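Type 3A cellulose-binding domain protein (Clostridium thermocellum, PDB 4B9P) is the extracellular carbohydrate-binding module of an anti-sigma factor, binds cellulose and probably senses polysaccharide outside the cell to release the sigma factor SigI2. Local coordinates at residues Leu3-His14 with Arg26-Ile37. Sequence-based numbering, arbitrary orientation. Where two conformers were deposited one is given.
Sequences LLTKIELQAYNH and RIKLINTGNTPI. With ZN (zinc ion), chain C.
Antiparallel pairing of neighbouring strands 7-13 and 25-31 builds part of one sheet of the CBM3 beta-sandwich. Glu8 with Ile30, Gln10 with Lys28 and Tyr12 with Arg26 are the hydrogen-bonded pairs, each closed by two backbone bonds. Ile7, Leu9, Ala11, Ile27 and Leu29 face the core: Leu9 CD2 presses tightly on Ile27 CG2 at 3.5 Å, and Ile7 CD1 meets Leu29 CD1, while Val154 of the facing sheet packs on Ile7 and Leu9.

The opposite face is mixed: Glu8, Gln10, Arg26 and Lys28 share it with Ile30 and Tyr12. Gln10 NE2 gives a straight bond to Glu8 OE2 (2.9 Å, 168°), with OE2 lying in the Gln10 amide plane, and Ile30 CD1 sits against that amide. A water joins Gln10 OE1 to Lys28 NZ. At the strand end the Arg26 guanidinium lies flat on the His14 ring, planes 5° apart and centres 3.5 Å apart. The extended arginine chain, from CG to NE, carries it past Tyr12, whose OH accepts from Arg26 NH1 (3.2 Å). His14 NE2 binds zinc at 2.0 Å, and ND1 is hydrogen-bonded to Gln24.

Where the strand ends, Asn31 OD1 accepts from Gly33 N in an Asx turn; in the loops beyond, Thr5 OG1 and Thr35 OG1 share a 2.7 Å hydrogen bond. Zinc on NE2 and the ND1 bond to Gln24 should keep the imidazole neutral, while the metal's charge probably works against the stacked cation, so the stack rests on flat contact and the bond to Tyr12 OH.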
ATOM      1  N   LEU A   3     -24.118  -0.769  15.740  1.00 44.86           N
ATOM      2  CA  LEU A   3     -22.953  -1.585  15.454  1.00 42.75           C
ATOM      3  C   LEU A   3     -22.031  -0.759  14.575  1.00 41.94           C
ATOM      4  O   LEU A   3     -22.342  -0.456  13.431  1.00 45.61           O
ATOM      5  CB  LEU A   3     -23.278  -2.941  14.803  1.00 44.04           C
ATOM      6  CG  LEU A   3     -23.631  -4.180  15.657  1.00 44.94           C
ATOM      7  CD1 LEU A   3     -23.661  -5.420  14.785  1.00 45.87           C
ATOM      8  CD2 LEU A   3     -22.684  -4.423  16.835  1.00 45.03           C
ATOM      9  N   LEU A   4     -20.896  -0.391  15.145  1.00 36.73           N
ATOM     10  CA  LEU A   4     -19.949   0.491  14.505  1.00 36.02           C
ATOM     11  C   LEU A   4     -19.022  -0.238  13.509  1.00 31.45           C
ATOM     12  O   LEU A   4     -18.495  -1.316  13.818  1.00 32.32           O
ATOM     13  CB  LEU A   4     -19.110   1.086  15.628  1.00 38.96           C
ATOM     14  CG  LEU A   4     -18.138   2.213  15.350  1.00 44.02           C
ATOM     15  CD1 LEU A   4     -18.903   3.520  15.199  1.00 47.17           C
ATOM     16  CD2 LEU A   4     -17.186   2.278  16.503  1.00 47.42           C
ATOM     17  N   THR A   5     -18.849   0.325  12.315  1.00 29.39           N
ATOM     18  CA  THR A   5     -17.793  -0.136  11.410  1.00 26.56           C
ATOM     19  C   THR A   5     -16.566   0.711  11.655  1.00 23.95           C
ATOM     20  O   THR A   5     -16.636   1.935  11.562  1.00 27.47           O
ATOM     21  CB  THR A   5     -18.225  -0.030   9.927  1.00 28.21           C
ATOM     22  OG1 THR A   5     -19.345  -0.884   9.721  1.00 31.30           O
ATOM     23  CG2 THR A   5     -17.113  -0.470   8.992  1.00 27.75           C
ATOM     24  N   LYS A   6     -15.451   0.070  12.005  1.00 24.13           N
ATOM     25  CA  LYS A   6     -14.249   0.812  12.352  1.00 22.87           C
ATOM     26  C   LYS A   6     -13.036  -0.021  12.041  1.00 20.87           C
ATOM     27  O   LYS A   6     -13.036  -1.248  12.219  1.00 20.40           O
ATOM     28  CB  LYS A   6     -14.243   1.187  13.840  1.00 24.86           C
ATOM     29  CG  LYS A   6     -13.227   2.261  14.195  1.00 28.41           C
ATOM     30  CD  LYS A   6     -13.340   2.631  15.667  1.00 32.69           C
ATOM     31  CE  LYS A   6     -12.163   3.474  16.164  1.00 37.45           C
ATOM     32  NZ  LYS A   6     -12.072   3.430  17.659  1.00 41.12           N
ATOM     33  N   ILE A   7     -11.987   0.644  11.549  1.00 20.31           N
ATOM     34  CA  ILE A   7     -10.735  -0.021  11.262  1.00 20.15           C
ATOM     35  C   ILE A   7      -9.563   0.787  11.827  1.00 19.82           C
ATOM     36  O   ILE A   7      -9.711   1.986  12.126  1.00 21.08           O
ATOM     37  CB  ILE A   7     -10.524  -0.211   9.743  1.00 21.14           C
ATOM     38  CG1 ILE A   7     -10.675   1.113   8.998  1.00 21.84           C
ATOM     39  CG2 ILE A   7     -11.490  -1.297   9.227  1.00 21.16           C
ATOM     40  CD1 ILE A   7     -10.318   1.051   7.552  1.00 22.49           C
ATOM     41  N   GLU A   8      -8.416   0.130  11.941  1.00 19.63           N
ATOM     42  CA  GLU A   8      -7.171   0.783  12.231  1.00 20.13           C
ATOM     43  C   GLU A   8      -6.181   0.313  11.179  1.00 18.60           C
ATOM     44  O   GLU A   8      -6.178  -0.863  10.823  1.00 19.62           O
ATOM     45  CB  GLU A   8      -6.675   0.425  13.644  1.00 21.48           C
ATOM     46  CG  GLU A   8      -5.384   1.100  13.991  1.00 24.62           C
ATOM     47  CD  GLU A   8      -4.981   0.872  15.424  1.00 29.43           C
ATOM     48  OE1 GLU A   8      -5.535   1.574  16.297  1.00 35.22           O
ATOM     49  OE2 GLU A   8      -4.106   0.023  15.702  1.00 28.00           O
ATOM     50  N   LEU A   9      -5.323   1.209  10.695  1.00 18.91           N
ATOM     51  CA  LEU A   9      -4.338   0.856   9.692  1.00 17.59           C
ATOM     52  C   LEU A   9      -2.972   1.120  10.302  1.00 18.19           C
ATOM     53  O   LEU A   9      -2.683   2.254  10.715  1.00 18.75           O
ATOM     54  CB  LEU A   9      -4.576   1.689   8.443  1.00 19.10           C
ATOM     55  CG  LEU A   9      -3.813   1.422   7.155  1.00 21.99           C
ATOM     56  CD1 LEU A   9      -2.316   1.799   7.226  1.00 21.56           C
ATOM     57  CD2 LEU A   9      -4.069   0.028   6.621  1.00 24.24           C
ATOM     58  N   GLN A  10      -2.139   0.076  10.362  1.00 17.02           N
ATOM     59  CA  GLN A  10      -0.751   0.203  10.791  1.00 16.07           C
ATOM     60  C   GLN A  10       0.154  -0.035   9.598  1.00 16.84           C
ATOM     61  O   GLN A  10      -0.205  -0.808   8.691  1.00 17.52           O
ATOM     62  CB  GLN A  10      -0.401  -0.744  11.933  1.00 17.86           C
ATOM     63  CG  GLN A  10      -1.254  -0.519  13.131  1.00 18.49           C
ATOM     64  CD  GLN A  10      -0.835  -1.386  14.289  1.00 23.03           C
ATOM     65  OE1 GLN A  10       0.159  -2.075  14.213  1.00 30.84           O
ATOM     66  NE2 GLN A  10      -1.614  -1.387  15.364  1.00 23.68           N
ATOM     67  N   ALA A  11       1.316   0.600   9.567  1.00 16.53           N
ATOM     68  CA  ALA A  11       2.206   0.426   8.415  1.00 16.68           C
ATOM     69  C   ALA A  11       3.622   0.804   8.797  1.00 16.66           C
ATOM     70  O   ALA A  11       3.861   1.490   9.809  1.00 17.35           O
ATOM     71  CB  ALA A  11       1.741   1.305   7.264  1.00 17.54           C
ATOM     72  N   TYR A  12       4.574   0.389   7.987  1.00 16.13           N
ATOM     73  CA  TYR A  12       5.892   0.961   8.003  1.00 16.05           C
ATOM     74  C   TYR A  12       6.544   0.667   6.660  1.00 16.84           C
ATOM     75  O   TYR A  12       6.058  -0.165   5.883  1.00 17.52           O
ATOM     76  CB  TYR A  12       6.747   0.424   9.168  1.00 17.42           C
ATOM     77  CG  TYR A  12       7.227  -0.995   9.070  1.00 18.16           C
ATOM     78  CD1 TYR A  12       6.357  -2.063   9.298  1.00 19.56           C
ATOM     79  CD2 TYR A  12       8.570  -1.286   8.817  1.00 20.47           C
ATOM     80  CE1 TYR A  12       6.800  -3.391   9.246  1.00 21.48           C
ATOM     81  CE2 TYR A  12       9.013  -2.597   8.769  1.00 22.48           C
ATOM     82  CZ  TYR A  12       8.137  -3.640   8.997  1.00 23.60           C
ATOM     83  OH  TYR A  12       8.593  -4.947   8.948  1.00 26.48           O
ATOM     84  N   ASN A  13       7.661   1.356   6.394  1.00 16.78           N
ATOM     85  CA  ASN A  13       8.477   1.072   5.227  1.00 16.51           C
ATOM     86  C   ASN A  13       9.647   0.209   5.619  1.00 16.26           C
ATOM     87  O   ASN A  13      10.420   0.544   6.491  1.00 18.42           O
ATOM     88  CB  ASN A  13       8.933   2.391   4.614  1.00 17.00           C
ATOM     89  CG  ASN A  13       7.813   3.099   3.941  1.00 15.95           C
ATOM     90  OD1 ASN A  13       7.091   3.884   4.545  1.00 17.73           O
ATOM     91  ND2 ASN A  13       7.611   2.799   2.671  1.00 16.87           N
ATOM     92  N   HIS A  14       9.780  -0.929   4.945  1.00 17.22           N
ATOM     93  CA  HIS A  14      10.838  -1.867   5.278  1.00 18.20           C
ATOM     94  C   HIS A  14      12.185  -1.439   4.726  1.00 19.97           C
ATOM     95  O   HIS A  14      13.217  -1.883   5.228  1.00 22.92           O
ATOM     96  CB  HIS A  14      10.432  -3.258   4.776  1.00 20.32           C
ATOM     97  CG  HIS A  14      11.344  -4.358   5.214  1.00 21.92           C
ATOM     98  ND1 HIS A  14      12.039  -5.146   4.323  1.00 24.84           N
ATOM     99  CD2 HIS A  14      11.626  -4.855   6.440  1.00 23.80           C
ATOM    100  CE1 HIS A  14      12.734  -6.062   4.980  1.00 25.25           C
ATOM    101  NE2 HIS A  14      12.493  -5.915   6.265  1.00 25.17           N
ATOM    102  N   ARG A  26       4.771  -2.061   4.216  1.00 17.39           N
ATOM    103  CA  ARG A  26       4.164  -3.193   4.896  1.00 17.95           C
ATOM    104  C   ARG A  26       2.959  -2.661   5.643  1.00 16.59           C
ATOM    105  O   ARG A  26       3.073  -1.629   6.316  1.00 18.60           O
ATOM    106  CB  ARG A  26       5.168  -3.830   5.838  1.00 19.66           C
ATOM    107  CG  ARG A  26       6.332  -4.391   5.044  1.00 21.93           C
ATOM    108  CD  ARG A  26       7.267  -5.189   5.851  1.00 25.56           C
ATOM    109  NE  ARG A  26       8.160  -5.914   4.956  1.00 26.16           N
ATOM    110  CZ  ARG A  26       8.966  -6.877   5.369  1.00 28.75           C
ATOM    111  NH1 ARG A  26       9.019  -7.187   6.655  1.00 33.28           N
ATOM    112  NH2 ARG A  26       9.723  -7.522   4.503  1.00 29.18           N
ATOM    113  N   ILE A  27       1.816  -3.346   5.525  1.00 16.54           N
ATOM    114  CA  ILE A  27       0.558  -2.810   6.003  1.00 17.72           C
ATOM    115  C   ILE A  27      -0.188  -3.862   6.800  1.00 17.87           C
ATOM    116  O   ILE A  27      -0.181  -5.039   6.449  1.00 19.14           O
ATOM    117  CB  ILE A  27      -0.259  -2.340   4.779  1.00 20.24           C
ATOM    118  CG1 ILE A  27       0.463  -1.144   4.092  1.00 21.50           C
ATOM    119  CG2 ILE A  27      -1.646  -1.953   5.149  1.00 24.15           C
ATOM    120  CD1 ILE A  27      -0.043  -0.811   2.663  1.00 23.15           C
ATOM    121  N   LYS A  28      -0.844  -3.421   7.866  1.00 18.12           N
ATOM    122  CA  LYS A  28      -1.689  -4.279   8.683  1.00 18.81           C
ATOM    123  C   LYS A  28      -3.028  -3.562   8.833  1.00 17.18           C
ATOM    124  O   LYS A  28      -3.072  -2.443   9.380  1.00 19.61           O
ATOM    125  CB  LYS A  28      -1.026  -4.545  10.027  1.00 21.10           C
ATOM    126  CG  LYS A  28      -1.726  -5.489  10.940  1.00 24.38           C
ATOM    127  CD  LYS A  28      -0.824  -5.832  12.154  1.00 26.18           C
ATOM    128  CE  LYS A  28      -1.561  -6.626  13.190  1.00 33.44           C
ATOM    129  NZ  LYS A  28      -0.785  -6.876  14.441  1.00 35.61           N
ATOM    130  N   LEU A  29      -4.080  -4.170   8.314  1.00 18.15           N
ATOM    131  CA  LEU A  29      -5.419  -3.618   8.413  1.00 19.06           C
ATOM    132  C   LEU A  29      -6.175  -4.380   9.467  1.00 19.26           C
ATOM    133  O   LEU A  29      -6.301  -5.615   9.366  1.00 20.09           O
ATOM    134  CB  LEU A  29      -6.146  -3.819   7.097  1.00 20.73           C
ATOM    135  CG  LEU A  29      -7.628  -3.487   7.030  1.00 22.60           C
ATOM    136  CD1 LEU A  29      -7.842  -1.997   7.206  1.00 26.58           C
ATOM    137  CD2 LEU A  29      -8.243  -3.999   5.722  1.00 26.38           C
ATOM    138  N   ILE A  30      -6.661  -3.668  10.465  1.00 18.79           N
ATOM    139  CA  ILE A  30      -7.290  -4.299  11.622  1.00 18.97           C
ATOM    140  C   ILE A  30      -8.735  -3.871  11.739  1.00 18.10           C
ATOM    141  O   ILE A  30      -9.043  -2.682  11.653  1.00 19.66           O
ATOM    142  CB  ILE A  30      -6.567  -3.956  12.957  1.00 19.79           C
ATOM    143  CG1 ILE A  30      -5.070  -4.260  12.820  1.00 23.32           C
ATOM    144  CG2 ILE A  30      -7.208  -4.699  14.120  1.00 22.39           C
ATOM    145  CD1 ILE A  30      -4.205  -3.155  13.366  1.00 27.93           C
ATOM    146  N   ASN A  31      -9.629  -4.834  11.943  1.00 19.04           N
ATOM    147  CA  ASN A  31     -11.012  -4.502  12.182  1.00 18.41           C
ATOM    148  C   ASN A  31     -11.187  -4.243  13.684  1.00 20.08           C
ATOM    149  O   ASN A  31     -11.138  -5.164  14.509  1.00 21.26           O
ATOM    150  CB  ASN A  31     -11.902  -5.649  11.710  1.00 20.60           C
ATOM    151  CG  ASN A  31     -13.393  -5.311  11.797  1.00 19.97           C
ATOM    152  OD1 ASN A  31     -13.770  -4.380  12.528  1.00 20.89           O
ATOM    153  ND2 ASN A  31     -14.228  -6.047  11.074  1.00 21.10           N
ATOM    154  N   THR A  32     -11.398  -2.985  14.036  1.00 20.88           N
ATOM    155  CA  THR A  32     -11.505  -2.622  15.446  1.00 22.08           C
ATOM    156  C   THR A  32     -12.948  -2.308  15.846  1.00 22.80           C
ATOM    157  O   THR A  32     -13.192  -2.044  17.020  1.00 27.51           O
ATOM    158  CB  THR A  32     -10.588  -1.438  15.802  1.00 21.47           C
ATOM    159  OG1 THR A  32     -10.954  -0.340  14.967  1.00 23.90           O
ATOM    160  CG2 THR A  32      -9.126  -1.752  15.567  1.00 22.89           C
ATOM    161  N   GLY A  33     -13.883  -2.353  14.887  1.00 23.02           N
ATOM    162  CA  GLY A  33     -15.294  -2.119  15.140  1.00 23.37           C
ATOM    163  C   GLY A  33     -16.012  -3.372  15.576  1.00 24.90           C
ATOM    164  O   GLY A  33     -15.410  -4.312  16.067  1.00 28.28           O
ATOM    165  N   ASN A  34     -17.325  -3.420  15.414  0.58 23.52           N
ATOM    166  CA  ASN A  34     -18.022  -4.662  15.736  0.58 25.68           C
ATOM    167  C   ASN A  34     -18.872  -5.167  14.574  0.58 25.62           C
ATOM    168  O   ASN A  34     -19.733  -6.013  14.761  0.58 25.62           O
ATOM    169  CB  ASN A  34     -18.786  -4.599  17.058  0.58 29.14           C
ATOM    170  CG  ASN A  34     -17.876  -4.781  18.271  0.58 27.91           C
ATOM    171  OD1 ASN A  34     -17.159  -5.800  18.423  0.58 24.20           O
ATOM    172  ND2 ASN A  34     -17.903  -3.797  19.151  0.58 31.20           N
ATOM    173  N   THR A  35     -18.567  -4.702  13.365  1.00 24.17           N
ATOM    174  CA  THR A  35     -19.236  -5.221  12.170  1.00 25.30           C
ATOM    175  C   THR A  35     -18.220  -5.982  11.317  1.00 24.49           C
ATOM    176  O   THR A  35     -17.091  -5.563  11.198  1.00 24.67           O
ATOM    177  CB  THR A  35     -19.819  -4.091  11.304  1.00 28.22           C
ATOM    178  OG1 THR A  35     -18.750  -3.333  10.740  1.00 31.80           O
ATOM    179  CG2 THR A  35     -20.702  -3.187  12.150  1.00 28.66           C
ATOM    180  N   PRO A  36     -18.619  -7.084  10.688  1.00 24.20           N
ATOM    181  CA  PRO A  36     -17.742  -7.778   9.725  1.00 23.67           C
ATOM    182  C   PRO A  36     -17.576  -6.894   8.500  1.00 23.77           C
ATOM    183  O   PRO A  36     -18.485  -6.153   8.130  1.00 27.94           O
ATOM    184  CB  PRO A  36     -18.540  -9.052   9.360  1.00 27.34           C
ATOM    185  CG  PRO A  36     -19.491  -9.213  10.533  1.00 29.79           C
ATOM    186  CD  PRO A  36     -19.876  -7.801  10.915  1.00 27.92           C
ATOM    187  N   ILE A  37     -16.417  -6.986   7.863  1.00 21.40           N
ATOM    188  CA  ILE A  37     -16.125  -6.209   6.668  1.00 21.67           C
ATOM    189  C   ILE A  37     -15.809  -7.178   5.530  1.00 21.34           C
ATOM    190  O   ILE A  37     -14.963  -8.053   5.664  1.00 23.69           O
ATOM    191  CB  ILE A  37     -14.922  -5.273   6.909  1.00 22.33           C
ATOM    192  CG1 ILE A  37     -15.285  -4.240   7.993  1.00 22.99           C
ATOM    193  CG2 ILE A  37     -14.478  -4.577   5.586  1.00 24.88           C
ATOM    194  CD1 ILE A  37     -14.102  -3.489   8.571  1.00 23.50           C
TER
HETATM  195 ZN    ZN C1168      13.218  -7.140   7.614  0.76 34.05          ZN
HETATM  196  O   HOH W   1     -16.065  -2.902  12.039  1.00 23.29           O
HETATM  197  O   HOH W   2      -9.493   2.034  15.351  1.00 51.68           O
HETATM  198  O   HOH W   3       0.923  -4.465  15.461  1.00 40.64           O
HETATM  199  O   HOH W   4      11.834  -6.686   9.172  1.00 56.78           O
HETATM  200  O   HOH W   5      14.893  -6.078   8.183  1.00 49.56           O